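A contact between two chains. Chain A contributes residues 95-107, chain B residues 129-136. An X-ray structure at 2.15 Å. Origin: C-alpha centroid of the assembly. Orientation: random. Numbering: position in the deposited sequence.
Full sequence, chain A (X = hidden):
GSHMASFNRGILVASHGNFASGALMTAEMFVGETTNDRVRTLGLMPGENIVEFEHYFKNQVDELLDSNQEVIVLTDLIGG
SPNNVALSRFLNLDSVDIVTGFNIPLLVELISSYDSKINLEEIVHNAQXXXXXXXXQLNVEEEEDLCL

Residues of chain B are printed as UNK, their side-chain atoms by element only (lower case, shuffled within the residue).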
# COMPACT_ATOMS: atom_id res chain seq x y z
N SER A 95 -20.16 12.63 -6.32
CA SER A 95 -20.03 11.27 -6.84
C SER A 95 -18.57 10.75 -6.80
O SER A 95 -18.31 9.59 -7.10
CB SER A 95 -20.53 11.19 -8.26
OG SER A 95 -19.74 12.06 -9.05
N VAL A 96 -17.63 11.62 -6.43
CA VAL A 96 -16.22 11.21 -6.39
C VAL A 96 -15.71 11.30 -4.97
O VAL A 96 -15.66 12.38 -4.39
CB VAL A 96 -15.32 12.07 -7.29
CG1 VAL A 96 -13.83 11.72 -7.10
CG2 VAL A 96 -15.73 11.91 -8.76
N ASP A 97 -15.35 10.14 -4.41
CA ASP A 97 -14.70 10.12 -3.11
C ASP A 97 -13.19 9.97 -3.23
O ASP A 97 -12.71 9.40 -4.20
CB ASP A 97 -15.27 9.00 -2.23
CG ASP A 97 -16.64 9.35 -1.71
OD1 ASP A 97 -16.76 10.41 -1.05
OD2 ASP A 97 -17.60 8.59 -2.00
N ILE A 98 -12.48 10.49 -2.23
CA ILE A 98 -11.01 10.42 -2.22
C ILE A 98 -10.53 9.87 -0.88
O ILE A 98 -10.77 10.47 0.17
CB ILE A 98 -10.35 11.82 -2.46
CG1 ILE A 98 -10.92 12.47 -3.74
CG2 ILE A 98 -8.80 11.65 -2.51
CD1 ILE A 98 -10.57 13.94 -3.90
N VAL A 99 -9.88 8.70 -0.90
CA VAL A 99 -9.33 8.10 0.33
C VAL A 99 -7.83 7.97 0.12
O VAL A 99 -7.37 7.36 -0.84
CB VAL A 99 -9.98 6.73 0.68
CG1 VAL A 99 -9.41 6.16 1.99
CG2 VAL A 99 -11.49 6.89 0.84
N THR A 100 -7.05 8.59 1.01
CA THR A 100 -5.61 8.56 0.84
C THR A 100 -4.93 7.54 1.78
O THR A 100 -5.59 6.97 2.64
CB THR A 100 -4.95 9.98 0.95
OG1 THR A 100 -3.60 9.88 0.50
CG2 THR A 100 -4.93 10.46 2.37
N GLY A 101 -3.63 7.30 1.59
CA GLY A 101 -2.91 6.36 2.46
C GLY A 101 -3.38 4.91 2.36
O GLY A 101 -3.22 4.14 3.32
N PHE A 102 -3.93 4.53 1.20
CA PHE A 102 -4.53 3.20 1.04
C PHE A 102 -3.55 2.03 1.22
O PHE A 102 -2.34 2.16 0.97
CB PHE A 102 -5.26 3.06 -0.32
CG PHE A 102 -4.34 2.82 -1.51
CD1 PHE A 102 -3.85 3.89 -2.26
CD2 PHE A 102 -4.02 1.53 -1.91
CE1 PHE A 102 -3.01 3.67 -3.38
CE2 PHE A 102 -3.18 1.30 -3.00
CZ PHE A 102 -2.68 2.38 -3.75
N ASN A 103 -4.11 0.88 1.58
CA ASN A 103 -3.35 -0.35 1.72
C ASN A 103 -4.06 -1.47 0.94
O ASN A 103 -5.09 -1.23 0.31
CB ASN A 103 -3.12 -0.69 3.21
CG ASN A 103 -4.41 -0.81 3.99
OD1 ASN A 103 -5.50 -0.76 3.40
ND2 ASN A 103 -4.31 -0.97 5.32
N ILE A 104 -3.49 -2.67 0.92
CA ILE A 104 -4.11 -3.76 0.16
C ILE A 104 -5.50 -4.10 0.73
O ILE A 104 -6.44 -4.24 -0.03
CB ILE A 104 -3.15 -4.97 0.03
CG1 ILE A 104 -2.20 -4.73 -1.14
CG2 ILE A 104 -3.89 -6.35 -0.14
CD1 ILE A 104 -2.84 -4.74 -2.52
N PRO A 105 -5.65 -4.17 2.06
CA PRO A 105 -7.00 -4.46 2.60
C PRO A 105 -8.12 -3.52 2.13
O PRO A 105 -9.23 -4.00 1.83
CB PRO A 105 -6.80 -4.34 4.10
CG PRO A 105 -5.36 -4.80 4.31
CD PRO A 105 -4.64 -4.16 3.15
N LEU A 106 -7.87 -2.20 2.08
CA LEU A 106 -8.83 -1.26 1.51
C LEU A 106 -9.16 -1.57 0.05
O LEU A 106 -10.34 -1.68 -0.33
CB LEU A 106 -8.32 0.19 1.62
CG LEU A 106 -9.32 1.32 1.19
CD1 LEU A 106 -10.67 1.26 1.89
CD2 LEU A 106 -8.68 2.68 1.43
N LEU A 107 -8.11 -1.73 -0.78
CA LEU A 107 -8.32 -1.95 -2.22
C LEU A 107 -9.11 -3.24 -2.46
O LEU A 107 -10.12 -3.23 -3.16
CB LEU A 107 -6.99 -1.94 -3.01
CG LEU A 107 -7.14 -2.16 -4.54
CD1 LEU A 107 -8.18 -1.19 -5.20
CD2 LEU A 107 -5.78 -2.10 -5.27
N UNK B 129 -3.51 6.53 10.92
CA UNK B 129 -4.16 7.82 10.79
C UNK B 129 -3.90 8.46 9.44
O UNK B 129 -4.59 9.40 9.10
o UNK B 129 -5.42 7.85 13.33
c UNK B 129 -4.37 8.51 13.24
c UNK B 129 -3.70 8.78 11.88
n UNK B 129 -3.77 9.05 14.31
N UNK B 130 -2.87 7.99 8.73
CA UNK B 130 -2.57 8.45 7.37
C UNK B 130 -3.47 7.84 6.27
O UNK B 130 -3.44 8.28 5.12
o UNK B 130 -0.25 8.92 7.79
c UNK B 130 -1.14 8.14 7.01
N UNK B 131 -4.22 6.80 6.62
CA UNK B 131 -5.25 6.26 5.76
C UNK B 131 -6.58 6.91 6.14
O UNK B 131 -7.12 6.64 7.22
c UNK B 131 -5.82 2.43 4.99
c UNK B 131 -5.33 4.74 5.92
c UNK B 131 -7.64 4.17 5.02
c UNK B 131 -6.14 3.94 4.88
N UNK B 132 -7.11 7.79 5.28
CA UNK B 132 -8.33 8.48 5.62
C UNK B 132 -9.10 9.05 4.44
O UNK B 132 -8.53 9.32 3.39
c UNK B 132 -5.46 12.81 5.29
c UNK B 132 -6.86 12.92 5.17
c UNK B 132 -5.76 10.60 6.28
c UNK B 132 -8.06 9.60 6.66
c UNK B 132 -4.91 11.66 5.86
c UNK B 132 -7.15 10.71 6.16
c UNK B 132 -7.69 11.87 5.60
N UNK B 133 -10.39 9.29 4.66
CA UNK B 133 -11.25 9.91 3.65
C UNK B 133 -10.91 11.40 3.64
O UNK B 133 -11.12 12.09 4.64
c UNK B 133 -13.71 10.32 3.10
n UNK B 133 -14.85 9.66 2.91
o UNK B 133 -13.49 11.42 2.60
c UNK B 133 -12.70 9.64 4.02
N UNK B 134 -10.36 11.89 2.53
CA UNK B 134 -9.84 13.25 2.58
C UNK B 134 -10.89 14.37 2.59
O UNK B 134 -10.66 15.39 3.23
c UNK B 134 -8.64 13.51 1.60
c UNK B 134 -9.00 14.39 0.43
c UNK B 134 -7.91 12.21 1.18
N UNK B 135 -12.05 14.17 1.95
CA UNK B 135 -13.12 15.19 1.96
C UNK B 135 -13.76 15.26 3.34
O UNK B 135 -14.00 16.35 3.86
c UNK B 135 -14.17 14.89 0.89
c UNK B 135 -14.52 15.27 -2.91
n UNK B 135 -15.62 15.08 -3.88
c UNK B 135 -14.84 14.74 -1.52
c UNK B 135 -13.69 15.05 -0.54
N UNK B 136 -14.00 14.09 3.94
CA UNK B 136 -14.52 14.03 5.30
C UNK B 136 -13.60 14.75 6.28
O UNK B 136 -14.07 15.52 7.11
c UNK B 136 -15.36 10.99 7.66
c UNK B 136 -14.71 12.59 5.75
n UNK B 136 -15.44 10.88 8.99
o UNK B 136 -15.22 10.01 6.92
c UNK B 136 -15.45 12.43 7.08
O HOH W 1 -17.16 10.64 1.57
O HOH W 2 -14.12 11.62 -0.19

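Position 129 carries four side-chain atoms: two carbons, the second bearing one oxygen and one nitrogen. Its side chain comes no nearer to chain A than 9.6 Å (CB to Thr100(A) O); the pattern fits a short amide, Asn129(B). Position 130 has one carbon and then one oxygen, and its backbone O touches Gly101(A): Ser130(B). Its backbone matters more than its hydroxyl here: Ser130(B) O lies 3.3 Å from Gly101(A) CA in a CA-H...O contact. A CB built on Gly101(A) would fall 1.9 Å from Ser130(B) O, and the phi of 65° also favours glycine.

At position 131 four carbons fork at the second, and its methyls reach Val99(A), Leu106(A) and Asn103(A): Leu131(B), with chi1 and chi2 both t. Leu131(B) CD2 packs 4.0 Å from Val99(A) CG1 and 4.0 Å from Leu106(A) CD2, while Leu131(B) CD1 approaches Asn103(A) OD1 at 3.6 Å. Asn103(A) OD1 also accepts from Leu106(A) N at 3.1 Å, capping the helix that follows.

Position 132 shows one carbon and a ring of six carbons, with no further atom on the ring and Thr100(A) over one face: Phe132(B). Thr100(A) CG2 sits 3.9 Å from the Phe132(B) ring centroid and 18° off the normal, a CH-pi contact. The backbones pair as well, Thr100(A) N donating to Phe132(B) O at 2.9 Å and Phe132(B) N to Thr100(A) O at 3.2 Å.

Position 133 again has two carbons, the second with one oxygen and one nitrogen, and two waters link it to Asp97(A): Asn133(B). Asn133(B) OD1 accepts from the backbone N of position 136 at 3.0 Å, an N-cap. One water lies 2.8 Å from Asn133(B) ND2 and 2.7 Å from Asp97(A) OD1, the other 2.9 Å from Asn133(B) OD1 and 3.0 Å from Asp97(A) OD1.

Position 134 has three carbons, one carrying the other two, packed on Ile98(A) and Thr100(A): Val134(B), chi1 an off-well -21°. Val134(B) CG1 meets Ile98(A) CG2 at 3.8 Å and Thr100(A) CG2 at 3.7 Å, and Val134(B) N donates to Ile98(A) O at 2.8 Å.

Four carbons in a row ending in nitrogen, which reaches Val96(A), make position 135 Lys135(B). The extended chain carries Lys135(B) NZ to Val96(A) O, a 2.7 Å hydrogen bond. Position 136, three carbons with oxygen and nitrogen on the third, comes no nearer with its side chain than 7.2 Å, CB to Ile98(A) O: Gln136(B).

The contact is a short antiparallel pairing, Val99(A) opposite Asn133(B) and Thr100(A) opposite Phe132(B). Main-chain bonds set the register, apolar side chains pack around it, and the lysine extends the hold to Val96(A), burying 629 Å² in all.

Chain B, residues 129-136: NSLFNVKQ
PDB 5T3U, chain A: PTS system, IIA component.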